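Local coordinates for uncharacterized protein (Bacillus thuringiensis serovar kurstaki, PDB 4XE7) that probably polymerises into actin-like filaments that help segregate plasmid DNA, as a ParM-type protein of the bacterial cytoskeleton, at residues E68-S81 / M170-Y184. Numbering follows the deposited sequence.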
ATOM      1  N   GLU A  68      -0.504  -8.835  12.663  1.00 31.36           N
ATOM      2  CA  GLU A  68      -1.587  -9.300  13.507  1.00 37.85           C
ATOM      3  C   GLU A  68      -2.011  -8.179  14.429  1.00 32.55           C
ATOM      4  O   GLU A  68      -3.146  -8.165  14.909  1.00 30.97           O
ATOM      5  CB  GLU A  68      -1.180 -10.541  14.316  1.00 49.76           C
ATOM      6  CG  GLU A  68      -0.938 -11.775  13.454  1.00 66.55           C
ATOM      7  CD  GLU A  68      -0.518 -12.994  14.260  1.00 78.68           C
ATOM      8  OE1 GLU A  68       0.503 -12.910  14.977  1.00 81.67           O
ATOM      9  OE2 GLU A  68      -1.200 -14.040  14.164  1.00 81.60           O
ATOM     10  N   ASP A  69      -1.124  -7.210  14.653  1.00 30.78           N
ATOM     11  CA  ASP A  69      -1.442  -6.180  15.629  1.00 29.15           C
ATOM     12  C   ASP A  69      -2.458  -5.154  15.128  1.00 30.48           C
ATOM     13  O   ASP A  69      -2.890  -4.301  15.900  1.00 34.92           O
ATOM     14  CB  ASP A  69      -0.170  -5.477  16.111  1.00 25.05           C
ATOM     15  CG  ASP A  69       0.624  -4.824  14.981  1.00 26.13           C
ATOM     16  OD1 ASP A  69       0.268  -4.983  13.794  1.00 28.31           O
ATOM     17  OD2 ASP A  69       1.631  -4.165  15.300  1.00 29.08           O
ATOM     18  N   ILE A  70      -2.858  -5.231  13.861  1.00 29.77           N
ATOM     19  CA  ILE A  70      -3.892  -4.318  13.380  1.00 32.37           C
ATOM     20  C   ILE A  70      -5.208  -5.032  13.090  1.00 37.86           C
ATOM     21  O   ILE A  70      -6.176  -4.399  12.655  1.00 28.63           O
ATOM     22  CB  ILE A  70      -3.458  -3.569  12.126  1.00 23.42           C
ATOM     23  CG1 ILE A  70      -3.208  -4.553  10.984  1.00 25.18           C
ATOM     24  CG2 ILE A  70      -2.226  -2.720  12.424  1.00 23.94           C
ATOM     25  CD1 ILE A  70      -3.086  -3.906   9.644  1.00 29.55           C
ATOM     26  N   GLU A  71      -5.245  -6.337  13.353  1.00 37.27           N
ATOM     27  CA  GLU A  71      -6.463  -7.139  13.196  1.00 42.46           C
ATOM     28  C   GLU A  71      -7.535  -6.725  14.203  1.00 35.73           C
ATOM     29  O   GLU A  71      -8.738  -6.804  13.937  1.00 29.14           O
ATOM     30  CB  GLU A  71      -6.150  -8.636  13.356  1.00 47.82           C
ATOM     31  CG  GLU A  71      -5.208  -9.187  12.287  1.00 53.17           C
ATOM     32  CD  GLU A  71      -4.848 -10.658  12.494  1.00 67.98           C
ATOM     33  OE1 GLU A  71      -5.400 -11.296  13.421  1.00 67.53           O
ATOM     34  OE2 GLU A  71      -4.006 -11.173  11.724  1.00 76.74           O
ATOM     35  N   LEU A  72      -7.093  -6.269  15.365  1.00 33.53           N
ATOM     36  CA  LEU A  72      -8.030  -5.880  16.401  1.00 31.60           C
ATOM     37  C   LEU A  72      -7.667  -4.513  16.958  1.00 28.85           C
ATOM     38  O   LEU A  72      -6.871  -4.405  17.891  1.00 34.41           O
ATOM     39  CB  LEU A  72      -8.053  -6.934  17.508  1.00 31.80           C
ATOM     40  CG  LEU A  72      -9.340  -7.101  18.308  1.00 35.18           C
ATOM     41  CD1 LEU A  72      -9.198  -8.306  19.238  1.00 42.97           C
ATOM     42  CD2 LEU A  72      -9.678  -5.852  19.105  1.00 34.73           C
ATOM     43  N   LEU A  73      -8.259  -3.470  16.388  1.00 28.56           N
ATOM     44  CA  LEU A  73      -7.995  -2.116  16.850  1.00 25.93           C
ATOM     45  C   LEU A  73      -9.223  -1.529  17.519  1.00 28.30           C
ATOM     46  O   LEU A  73     -10.220  -1.207  16.864  1.00 29.01           O
ATOM     47  CB  LEU A  73      -7.538  -1.215  15.690  1.00 26.62           C
ATOM     48  CG  LEU A  73      -6.213  -1.641  15.061  1.00 19.82           C
ATOM     49  CD1 LEU A  73      -5.965  -0.888  13.779  1.00 25.04           C
ATOM     50  CD2 LEU A  73      -5.048  -1.452  16.042  1.00 21.67           C
ATOM     51  N   HIS A  74      -9.132  -1.399  18.835  1.00 23.18           N
ATOM     52  CA  HIS A  74     -10.205  -0.853  19.648  1.00 34.22           C
ATOM     53  C   HIS A  74      -9.564   0.203  20.523  1.00 31.55           C
ATOM     54  O   HIS A  74      -8.907  -0.122  21.505  1.00 27.17           O
ATOM     55  CB  HIS A  74     -10.883  -1.952  20.470  1.00 36.94           C
ATOM     56  CG  HIS A  74     -11.911  -1.449  21.434  1.00 37.83           C
ATOM     57  ND1 HIS A  74     -12.386  -2.218  22.478  1.00 36.59           N
ATOM     58  CD2 HIS A  74     -12.557  -0.262  21.518  1.00 27.84           C
ATOM     59  CE1 HIS A  74     -13.278  -1.524  23.161  1.00 35.02           C
ATOM     60  NE2 HIS A  74     -13.399  -0.334  22.603  1.00 34.71           N
ATOM     61  N   VAL A  75      -9.714   1.466  20.139  1.00 27.48           N
ATOM     62  CA  VAL A  75      -8.905   2.517  20.752  1.00 30.09           C
ATOM     63  C   VAL A  75      -9.704   3.687  21.290  1.00 32.52           C
ATOM     64  O   VAL A  75     -10.830   3.951  20.858  1.00 27.26           O
ATOM     65  CB  VAL A  75      -7.866   3.058  19.749  1.00 25.80           C
ATOM     66  CG1 VAL A  75      -6.927   1.942  19.336  1.00 25.24           C
ATOM     67  CG2 VAL A  75      -8.565   3.647  18.521  1.00 20.04           C
ATOM     68  N   ARG A  76      -9.110   4.371  22.262  1.00 29.21           N
ATOM     69  CA  ARG A  76      -9.592   5.668  22.698  1.00 25.80           C
ATOM     70  C   ARG A  76      -8.599   6.736  22.248  1.00 29.74           C
ATOM     71  O   ARG A  76      -7.423   6.692  22.615  1.00 34.28           O
ATOM     72  CB  ARG A  76      -9.763   5.703  24.218  1.00 27.27           C
ATOM     73  CG  ARG A  76     -10.153   7.049  24.747  1.00 31.18           C
ATOM     74  CD  ARG A  76     -11.604   7.349  24.425  1.00 43.16           C
ATOM     75  NE  ARG A  76     -11.980   8.684  24.874  1.00 44.79           N
ATOM     76  CZ  ARG A  76     -12.343   8.980  26.118  1.00 39.26           C
ATOM     77  NH1 ARG A  76     -12.386   8.037  27.046  1.00 50.89           N
ATOM     78  NH2 ARG A  76     -12.662  10.220  26.432  1.00 30.75           N
ATOM     79  N   ILE A  77      -9.068   7.688  21.450  1.00 28.56           N
ATOM     80  CA  ILE A  77      -8.194   8.737  20.931  1.00 24.37           C
ATOM     81  C   ILE A  77      -8.601  10.116  21.439  1.00 28.20           C
ATOM     82  O   ILE A  77      -9.691  10.616  21.135  1.00 30.66           O
ATOM     83  CB  ILE A  77      -8.181   8.746  19.404  1.00 25.90           C
ATOM     84  CG1 ILE A  77      -7.614   7.419  18.901  1.00 22.63           C
ATOM     85  CG2 ILE A  77      -7.369   9.945  18.871  1.00 27.35           C
ATOM     86  CD1 ILE A  77      -7.636   7.251  17.387  1.00 23.69           C
ATOM     87  N   ILE A  78      -7.707  10.713  22.219  1.00 31.57           N
ATOM     88  CA  ILE A  78      -7.856  12.077  22.730  1.00 32.04           C
ATOM     89  C   ILE A  78      -7.043  13.076  21.912  1.00 36.48           C
ATOM     90  O   ILE A  78      -5.816  13.084  21.981  1.00 40.88           O
ATOM     91  CB  ILE A  78      -7.401  12.171  24.198  1.00 37.36           C
ATOM     92  CG1 ILE A  78      -7.969  11.002  25.005  1.00 34.05           C
ATOM     93  CG2 ILE A  78      -7.790  13.521  24.801  1.00 38.00           C
ATOM     94  CD1 ILE A  78      -9.463  11.001  25.075  1.00 34.86           C
ATOM     95  N   SER A  79      -7.729  13.925  21.155  1.00 32.08           N
ATOM     96  CA  SER A  79      -7.075  14.857  20.252  1.00 31.38           C
ATOM     97  C   SER A  79      -7.966  16.063  19.969  1.00 31.62           C
ATOM     98  O   SER A  79      -9.172  15.910  19.782  1.00 32.44           O
ATOM     99  CB  SER A  79      -6.711  14.142  18.933  1.00 34.22           C
ATOM    100  OG  SER A  79      -6.306  15.056  17.921  1.00 27.90           O
ATOM    101  N   ASN A  80      -7.376  17.256  19.915  1.00 27.50           N
ATOM    102  CA  ASN A  80      -8.131  18.450  19.515  1.00 30.95           C
ATOM    103  C   ASN A  80      -8.379  18.524  18.005  1.00 28.59           C
ATOM    104  O   ASN A  80      -9.134  19.376  17.540  1.00 27.57           O
ATOM    105  CB  ASN A  80      -7.423  19.720  19.994  1.00 31.12           C
ATOM    106  CG  ASN A  80      -7.373  19.813  21.505  1.00 40.67           C
ATOM    107  OD1 ASN A  80      -8.278  19.343  22.205  1.00 38.35           O
ATOM    108  ND2 ASN A  80      -6.312  20.415  22.019  1.00 53.80           N
ATOM    109  N   SER A  81      -7.773  17.606  17.252  1.00 22.88           N
ATOM    110  CA  SER A  81      -8.103  17.433  15.841  1.00 26.53           C
ATOM    111  C   SER A  81      -9.485  16.798  15.659  1.00 28.61           C
ATOM    112  O   SER A  81     -10.105  16.953  14.613  1.00 21.62           O
ATOM    113  CB  SER A  81      -7.044  16.561  15.147  1.00 27.11           C
ATOM    114  OG  SER A  81      -5.752  17.005  15.506  1.00 35.10           O
ATOM    115  N   MET A 170      -4.121  21.680  11.660  1.00 27.21           N
ATOM    116  CA  MET A 170      -5.067  20.699  12.158  1.00 30.33           C
ATOM    117  C   MET A 170      -4.346  19.653  13.017  1.00 28.95           C
ATOM    118  O   MET A 170      -4.845  19.248  14.068  1.00 26.63           O
ATOM    119  CB  MET A 170      -5.786  20.034  10.977  1.00 30.23           C
ATOM    120  CG  MET A 170      -6.882  19.033  11.327  1.00 31.18           C
ATOM    121  SD  MET A 170      -7.476  18.166   9.845  1.00 30.98           S
ATOM    122  CE  MET A 170      -9.245  18.310  10.076  1.00 56.41           C
ATOM    123  N   LEU A 171      -3.150  19.254  12.581  1.00 24.21           N
ATOM    124  CA  LEU A 171      -2.419  18.145  13.209  1.00 24.33           C
ATOM    125  C   LEU A 171      -1.497  18.524  14.374  1.00 31.62           C
ATOM    126  O   LEU A 171      -1.187  17.681  15.216  1.00 34.70           O
ATOM    127  CB  LEU A 171      -1.583  17.424  12.152  1.00 20.14           C
ATOM    128  CG  LEU A 171      -2.381  16.878  10.976  1.00 29.04           C
ATOM    129  CD1 LEU A 171      -1.456  16.144  10.019  1.00 34.69           C
ATOM    130  CD2 LEU A 171      -3.452  15.931  11.492  1.00 31.42           C
ATOM    131  N   TYR A 172      -1.038  19.770  14.413  1.00 28.60           N
ATOM    132  CA  TYR A 172      -0.119  20.189  15.465  1.00 31.18           C
ATOM    133  C   TYR A 172      -0.743  19.973  16.834  1.00 34.10           C
ATOM    134  O   TYR A 172      -1.955  20.106  17.002  1.00 36.49           O
ATOM    135  CB  TYR A 172       0.270  21.662  15.305  1.00 36.61           C
ATOM    136  CG  TYR A 172       1.131  21.961  14.099  1.00 41.57           C
ATOM    137  CD1 TYR A 172       2.013  21.011  13.595  1.00 44.16           C
ATOM    138  CD2 TYR A 172       1.064  23.198  13.468  1.00 41.81           C
ATOM    139  CE1 TYR A 172       2.804  21.286  12.491  1.00 46.54           C
ATOM    140  CE2 TYR A 172       1.848  23.483  12.372  1.00 41.93           C
ATOM    141  CZ  TYR A 172       2.716  22.526  11.886  1.00 48.31           C
ATOM    142  OH  TYR A 172       3.496  22.809  10.789  1.00 49.40           O
ATOM    143  N   GLY A 173       0.087  19.626  17.808  1.00 34.36           N
ATOM    144  CA  GLY A 173      -0.390  19.453  19.161  1.00 33.13           C
ATOM    145  C   GLY A 173      -0.188  18.061  19.713  1.00 36.66           C
ATOM    146  O   GLY A 173       0.582  17.247  19.183  1.00 34.67           O
ATOM    147  N   GLU A 174      -0.897  17.791  20.799  1.00 27.86           N
ATOM    148  CA  GLU A 174      -0.735  16.559  21.531  1.00 30.17           C
ATOM    149  C   GLU A 174      -1.938  15.663  21.282  1.00 36.12           C
ATOM    150  O   GLU A 174      -3.056  16.150  21.169  1.00 33.14           O
ATOM    151  CB  GLU A 174      -0.560  16.853  23.019  1.00 38.62           C
ATOM    152  CG  GLU A 174      -0.020  15.689  23.823  1.00 56.07           C
ATOM    153  CD  GLU A 174       0.045  15.991  25.306  1.00 61.84           C
ATOM    154  OE1 GLU A 174      -0.709  15.350  26.071  1.00 62.29           O
ATOM    155  OE2 GLU A 174       0.849  16.865  25.701  1.00 58.50           O
ATOM    156  N   HIS A 175      -1.689  14.362  21.159  1.00 32.71           N
ATOM    157  CA  HIS A 175      -2.734  13.367  20.930  1.00 32.23           C
ATOM    158  C   HIS A 175      -2.407  12.088  21.687  1.00 36.89           C
ATOM    159  O   HIS A 175      -1.271  11.613  21.637  1.00 46.16           O
ATOM    160  CB  HIS A 175      -2.877  13.053  19.435  1.00 29.80           C
ATOM    161  CG  HIS A 175      -2.677  14.239  18.547  1.00 29.44           C
ATOM    162  ND1 HIS A 175      -3.735  15.008  18.088  1.00 31.48           N
ATOM    163  CD2 HIS A 175      -1.564  14.794  18.037  1.00 32.32           C
ATOM    164  CE1 HIS A 175      -3.265  15.979  17.337  1.00 36.96           C
ATOM    165  NE2 HIS A 175      -1.948  15.883  17.284  1.00 33.14           N
ATOM    166  N   THR A 176      -3.379  11.514  22.382  1.00 26.68           N
ATOM    167  CA  THR A 176      -3.150  10.208  22.979  1.00 24.84           C
ATOM    168  C   THR A 176      -4.009   9.139  22.325  1.00 26.04           C
ATOM    169  O   THR A 176      -5.176   9.367  21.987  1.00 29.06           O
ATOM    170  CB  THR A 176      -3.428  10.206  24.495  1.00 32.32           C
ATOM    171  OG1 THR A 176      -4.833  10.364  24.719  1.00 34.03           O
ATOM    172  CG2 THR A 176      -2.654  11.334  25.170  1.00 32.00           C
ATOM    173  N   VAL A 177      -3.412   7.972  22.145  1.00 23.37           N
ATOM    174  CA  VAL A 177      -4.121   6.799  21.671  1.00 25.02           C
ATOM    175  C   VAL A 177      -3.996   5.692  22.705  1.00 28.09           C
ATOM    176  O   VAL A 177      -2.892   5.233  23.008  1.00 30.62           O
ATOM    177  CB  VAL A 177      -3.566   6.287  20.323  1.00 29.28           C
ATOM    178  CG1 VAL A 177      -4.408   5.125  19.827  1.00 21.40           C
ATOM    179  CG2 VAL A 177      -3.511   7.420  19.284  1.00 31.30           C
ATOM    180  N   GLU A 178      -5.122   5.262  23.254  1.00 29.24           N
ATOM    181  CA  GLU A 178      -5.099   4.188  24.235  1.00 29.81           C
ATOM    182  C   GLU A 178      -5.703   2.928  23.645  1.00 27.11           C
ATOM    183  O   GLU A 178      -6.835   2.939  23.165  1.00 30.63           O
ATOM    184  CB  GLU A 178      -5.849   4.588  25.506  1.00 27.90           C
ATOM    185  CG  GLU A 178      -5.850   3.485  26.548  1.00 31.51           C
ATOM    186  CD  GLU A 178      -6.687   3.815  27.765  1.00 36.62           C
ATOM    187  OE1 GLU A 178      -7.187   4.958  27.869  1.00 41.38           O
ATOM    188  OE2 GLU A 178      -6.854   2.914  28.610  1.00 39.96           O
ATOM    189  N   PHE A 179      -4.932   1.849  23.657  1.00 29.69           N
ATOM    190  CA  PHE A 179      -5.414   0.575  23.151  1.00 34.35           C
ATOM    191  C   PHE A 179      -6.253  -0.124  24.238  1.00 38.28           C
ATOM    192  O   PHE A 179      -5.792  -0.313  25.364  1.00 40.31           O
ATOM    193  CB  PHE A 179      -4.247  -0.322  22.711  1.00 32.16           C
ATOM    194  CG  PHE A 179      -3.456   0.210  21.526  1.00 31.52           C
ATOM    195  CD1 PHE A 179      -2.296   0.952  21.723  1.00 30.23           C
ATOM    196  CD2 PHE A 179      -3.858  -0.059  20.224  1.00 28.58           C
ATOM    197  CE1 PHE A 179      -1.552   1.424  20.636  1.00 34.82           C
ATOM    198  CE2 PHE A 179      -3.119   0.405  19.132  1.00 36.55           C
ATOM    199  CZ  PHE A 179      -1.961   1.147  19.340  1.00 32.40           C
ATOM    200  N   LEU A 180      -7.484  -0.490  23.898  1.00 27.79           N
ATOM    201  CA  LEU A 180      -8.413  -1.070  24.861  1.00 34.19           C
ATOM    202  C   LEU A 180      -8.522  -2.592  24.682  1.00 37.28           C
ATOM    203  O   LEU A 180      -9.137  -3.288  25.493  1.00 34.47           O
ATOM    204  CB  LEU A 180      -9.788  -0.412  24.719  1.00 27.84           C
ATOM    205  CG  LEU A 180      -9.795   1.088  25.022  1.00 34.27           C
ATOM    206  CD1 LEU A 180     -11.136   1.704  24.686  1.00 33.31           C
ATOM    207  CD2 LEU A 180      -9.458   1.325  26.478  1.00 35.18           C
ATOM    208  N   ASP A 181      -7.912  -3.092  23.612  1.00 41.16           N
ATOM    209  CA  ASP A 181      -7.946  -4.515  23.289  1.00 37.12           C
ATOM    210  C   ASP A 181      -6.796  -4.862  22.342  1.00 36.44           C
ATOM    211  O   ASP A 181      -6.012  -3.989  21.961  1.00 36.73           O
ATOM    212  CB  ASP A 181      -9.291  -4.891  22.656  1.00 42.19           C
ATOM    213  CG  ASP A 181      -9.650  -6.362  22.863  1.00 55.15           C
ATOM    214  OD1 ASP A 181      -8.760  -7.144  23.263  1.00 49.06           O
ATOM    215  OD2 ASP A 181     -10.822  -6.739  22.633  1.00 55.10           O
ATOM    216  N   GLY A 182      -6.696  -6.135  21.971  1.00 35.85           N
ATOM    217  CA  GLY A 182      -5.694  -6.586  21.021  1.00 33.83           C
ATOM    218  C   GLY A 182      -4.294  -6.640  21.608  1.00 33.38           C
ATOM    219  O   GLY A 182      -4.104  -6.606  22.828  1.00 29.68           O
ATOM    220  N   THR A 183      -3.315  -6.692  20.716  1.00 32.98           N
ATOM    221  CA  THR A 183      -1.907  -6.843  21.073  1.00 38.04           C
ATOM    222  C   THR A 183      -1.358  -5.840  22.087  1.00 32.83           C
ATOM    223  O   THR A 183      -0.594  -6.214  22.971  1.00 28.30           O
ATOM    224  CB  THR A 183      -1.037  -6.744  19.813  1.00 43.61           C
ATOM    225  OG1 THR A 183      -1.667  -7.475  18.750  1.00 40.13           O
ATOM    226  CG2 THR A 183       0.374  -7.289  20.086  1.00 40.94           C
ATOM    227  N   TYR A 184      -1.723  -4.567  21.962  1.00 29.03           N
ATOM    228  CA  TYR A 184      -1.148  -3.546  22.834  1.00 29.56           C
ATOM    229  C   TYR A 184      -2.086  -3.097  23.961  1.00 35.40           C
ATOM    230  O   TYR A 184      -1.936  -1.990  24.487  1.00 38.11           O
ATOM    231  CB  TYR A 184      -0.718  -2.333  21.993  1.00 31.59           C
ATOM    232  CG  TYR A 184       0.183  -2.741  20.843  1.00 26.88           C
ATOM    233  CD1 TYR A 184       1.393  -3.379  21.090  1.00 31.10           C
ATOM    234  CD2 TYR A 184      -0.177  -2.509  19.525  1.00 25.00           C
ATOM    235  CE1 TYR A 184       2.219  -3.779  20.059  1.00 37.17           C
ATOM    236  CE2 TYR A 184       0.645  -2.909  18.477  1.00 29.00           C
ATOM    237  CZ  TYR A 184       1.843  -3.547  18.761  1.00 33.33           C
ATOM    238  OH  TYR A 184       2.679  -3.949  17.759  1.00 31.38           O
TER
HETATM  239  O   HOH W   1      -4.537  -7.272  16.826  1.00 43.35           O
HETATM  240  O   HOH W   2     -12.884  -4.977  22.102  1.00 42.79           O
HETATM  241  O   HOH W   3      -6.238   8.122  24.657  1.00 36.29           O
HETATM  242  O   HOH W   4      -4.967  15.971  23.435  1.00 38.30           O
HETATM  243  O   HOH W   5      -4.638  17.763  20.165  1.00 34.55           O
HETATM  244  O   HOH W   6      -4.192  19.082  17.635  1.00 37.32           O
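Strands 73-79 and 173-179 are antiparallel neighbours in the large mixed sheet of this actin-like protein, flanked by strands 90-93 and 188-200 respectively. Arg76 with Glu178 and Ile78 with Thr176 form the hydrogen-bonded pairs; Arg76 N gives to Glu178 O at 2.8 Å and Glu178 N to Arg76 O. Val75, Ile77, Val177 and Phe179 share the face turned to helix 123-140, where branched and aromatic groups suit a buried layer: Val75 CG1 meets Phe179 CD2 at 3.8 Å, and Ile77 CG1 lies beside Val177 CG1. Arg76, Ile78, Thr176 and Glu178 occupy the other, partly exposed face, where Thr176 OG1 rests against Ile78 CB and shares a water with Arg76 O.

At one end His175 is gripped at its edge: CG lies beside the backbone N, anti to the carbonyl carbon (chi1 -36°), turning the ring to Ser79. His175 ND1 and Ser79 OG form a hydrogen bond of 2.6 Å, and His175 NE2 gives, near the ring plane, to Leu171 O at the close of helix 164-171, 2.8 Å away. Serine suits both places because a hydroxyl can give and accept: Ser79 OG takes Ser81 N in an ST turn, while Ser81 OG gives to Met170 O.

At the other end Leu180 N continues the ladder to His74 O, and Leu180 CB sits over the centre of the His74 ring, 3.9 Å from its centroid, a CH-pi contact; His74 NE2 donates to Pro46 O, and a water links ND1 to Asp181 OD2, which pairs with Lys53. Farther out, Tyr184 OH donates to the anti lone pair of Asp69 OD2 at 2.7 Å, while Asp69 OD1 pairs with Arg140. With both ring nitrogens engaged, His175 is fixed in rotation and probably locks the helix-to-strand turn onto the sheet.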